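Local coordinates for sulfur oxidation protein soxB (Thermus thermophilus, PDB 2WDD), which probably hydrolyses the sulfur-sulfur bond of cysteine S-thiosulfonate in the Sox sulfur oxidation pathway, using a centre of two manganese ions, at residues Val385-Lys390 against Ala531-Ser536. Sequence-based numbering, arbitrary orientation.
Sequences VGEAVK and AEYLRS
Tyr533 sets one face of its ring over the CA of Ala388, a compact example of how an aromatic side chain can join two helices where the facing helix offers a small alanine. The CA of Ala388 stands 3.8 Å from the centroid of the Tyr533 ring and only 13° off its normal, a CH-pi contact made almost squarely over the face. The methyl group meets the same ring nearer its root: Ala388 CB lies 3.5 Å from Tyr533 CD2 and 3.6 Å from Tyr533 CG. With CG anti to the backbone N (chi1 173°), the tyrosine reaches across to helix 380-392, and, consistent with the small side chain of the alanine, the CA atoms of Ala388 and Tyr533 are 5.7 Å apart.

The phenol end is joined to Glu387 through water. Tyr533 OH and Glu387 OE1 are 4.2 Å apart, and a water in the plane of the ring, at its edge, bridges them, donating to OE1 at 2.6 Å and lying 2.7 Å from OH. The carboxylate stands perpendicular to the ring, and its other oxygen, OE2, is hydrogen-bonded to Gln383 one turn earlier. An alanine in place of Tyr533 would probably leave the CA and CB of Ala388 without the ring that packs on them, and the bridging water without its phenol partner.

Away from the manganese centre, this contact packs helix 526-537 on helix 380-392 of the 5'-nucleotidase C-terminal family region. Ala391 and Ile392 also touch the tyrosine, Leu530 meets Val385 and Ala388, and beyond the pair helix 380-392 rests on strand 398-401 while helix 526-537 packs against helix 418-425.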
loop_
_atom_site.group_PDB
_atom_site.type_symbol
_atom_site.label_atom_id
_atom_site.label_comp_id
_atom_site.label_asym_id
_atom_site.label_seq_id
_atom_site.Cartn_x
_atom_site.Cartn_y
_atom_site.Cartn_z
ATOM N N VAL A 385 14.847 -11.286 5.380
ATOM C CA VAL A 385 13.935 -12.413 5.558
ATOM C C VAL A 385 14.522 -13.661 4.884
ATOM O O VAL A 385 14.497 -14.757 5.449
ATOM C CB VAL A 385 12.531 -12.084 5.028
ATOM C CG1 VAL A 385 11.638 -13.343 5.040
ATOM C CG2 VAL A 385 11.901 -10.964 5.846
ATOM N N GLY A 386 15.092 -13.496 3.693
ATOM C CA GLY A 386 15.699 -14.606 2.990
ATOM C C GLY A 386 16.826 -15.215 3.800
ATOM O O GLY A 386 16.930 -16.440 3.889
ATOM N N GLU A 387 17.660 -14.361 4.396
ATOM C CA GLU A 387 18.766 -14.835 5.231
ATOM C C GLU A 387 18.258 -15.542 6.485
ATOM O O GLU A 387 18.832 -16.559 6.908
ATOM C CB GLU A 387 19.682 -13.673 5.618
ATOM C CG GLU A 387 20.402 -13.062 4.415
ATOM C CD GLU A 387 21.378 -11.973 4.809
ATOM O OE1 GLU A 387 21.632 -11.807 6.019
ATOM O OE2 GLU A 387 21.905 -11.295 3.910
ATOM N N ALA A 388 17.204 -15.006 7.096
ATOM C CA ALA A 388 16.636 -15.634 8.297
ATOM C C ALA A 388 16.117 -17.036 7.964
ATOM O O ALA A 388 16.370 -18.017 8.687
ATOM C CB ALA A 388 15.507 -14.776 8.868
ATOM N N VAL A 389 15.381 -17.144 6.866
ATOM C CA VAL A 389 14.826 -18.429 6.467
ATOM C C VAL A 389 15.945 -19.440 6.213
ATOM O O VAL A 389 15.888 -20.566 6.708
ATOM C CB VAL A 389 13.870 -18.296 5.254
ATOM C CG1 VAL A 389 13.513 -19.674 4.681
ATOM C CG2 VAL A 389 12.596 -17.541 5.654
ATOM N N LYS A 390 16.988 -19.032 5.488
ATOM C CA LYS A 390 18.087 -19.950 5.190
ATOM C C LYS A 390 18.882 -20.310 6.441
ATOM O O LYS A 390 19.436 -21.404 6.538
ATOM C CB LYS A 390 19.000 -19.374 4.113
ATOM C CG LYS A 390 18.377 -19.432 2.731
ATOM C CD LYS A 390 19.438 -19.318 1.650
ATOM C CE LYS A 390 18.868 -19.596 0.271
ATOM N NZ LYS A 390 19.964 -19.799 -0.719
ATOM N N ALA A 531 11.527 -13.878 14.336
ATOM C CA ALA A 531 11.836 -13.580 15.728
ATOM C C ALA A 531 12.896 -14.555 16.252
ATOM O O ALA A 531 13.815 -14.142 16.940
ATOM C CB ALA A 531 10.585 -13.598 16.597
ATOM N N GLU A 532 12.786 -15.829 15.883
ATOM C CA GLU A 532 13.764 -16.831 16.303
ATOM C C GLU A 532 15.164 -16.456 15.825
ATOM O O GLU A 532 16.141 -16.526 16.578
ATOM C CB GLU A 532 13.384 -18.202 15.737
ATOM C CG GLU A 532 12.521 -19.028 16.662
ATOM C CD GLU A 532 12.152 -20.372 16.070
ATOM O OE1 GLU A 532 12.839 -20.829 15.134
ATOM O OE2 GLU A 532 11.166 -20.966 16.535
ATOM N N TYR A 533 15.266 -16.065 14.560
ATOM C CA TYR A 533 16.540 -15.687 13.976
ATOM C C TYR A 533 17.092 -14.425 14.637
ATOM O O TYR A 533 18.239 -14.393 15.076
ATOM C CB TYR A 533 16.361 -15.431 12.481
ATOM C CG TYR A 533 17.588 -14.871 11.797
ATOM C CD1 TYR A 533 18.728 -15.643 11.632
ATOM C CD2 TYR A 533 17.608 -13.561 11.334
ATOM C CE1 TYR A 533 19.849 -15.137 10.970
ATOM C CE2 TYR A 533 18.718 -13.050 10.681
ATOM C CZ TYR A 533 19.838 -13.832 10.515
ATOM O OH TYR A 533 20.938 -13.313 9.863
ATOM N N LEU A 534 16.276 -13.376 14.681
ATOM C CA LEU A 534 16.710 -12.102 15.245
ATOM C C LEU A 534 17.156 -12.185 16.704
ATOM O O LEU A 534 18.186 -11.609 17.067
ATOM C CB LEU A 534 15.619 -11.037 15.082
ATOM C CG LEU A 534 15.279 -10.673 13.631
ATOM C CD1 LEU A 534 14.081 -9.719 13.602
ATOM C CD2 LEU A 534 16.477 -10.036 12.935
ATOM N N ARG A 535 16.376 -12.874 17.540
ATOM C CA ARG A 535 16.732 -13.017 18.959
ATOM C C ARG A 535 18.117 -13.640 19.056
ATOM O O ARG A 535 18.944 -13.207 19.847
ATOM C CB ARG A 535 15.754 -13.951 19.686
ATOM C CG ARG A 535 14.316 -13.488 19.756
ATOM C CD ARG A 535 13.437 -14.616 20.314
ATOM N NE ARG A 535 12.049 -14.199 20.485
ATOM C CZ ARG A 535 11.000 -14.887 20.050
ATOM N NH1 ARG A 535 11.178 -16.041 19.423
ATOM N NH2 ARG A 535 9.773 -14.425 20.246
ATOM N N SER A 536 18.354 -14.662 18.246
ATOM C CA SER A 536 19.623 -15.358 18.256
ATOM C C SER A 536 20.809 -14.501 17.802
ATOM O O SER A 536 21.826 -14.401 18.502
ATOM C CB SER A 536 19.546 -16.616 17.391
ATOM O OG SER A 536 20.810 -17.273 17.340
HETATM O O HOH W 1 20.989 -11.022 8.397
#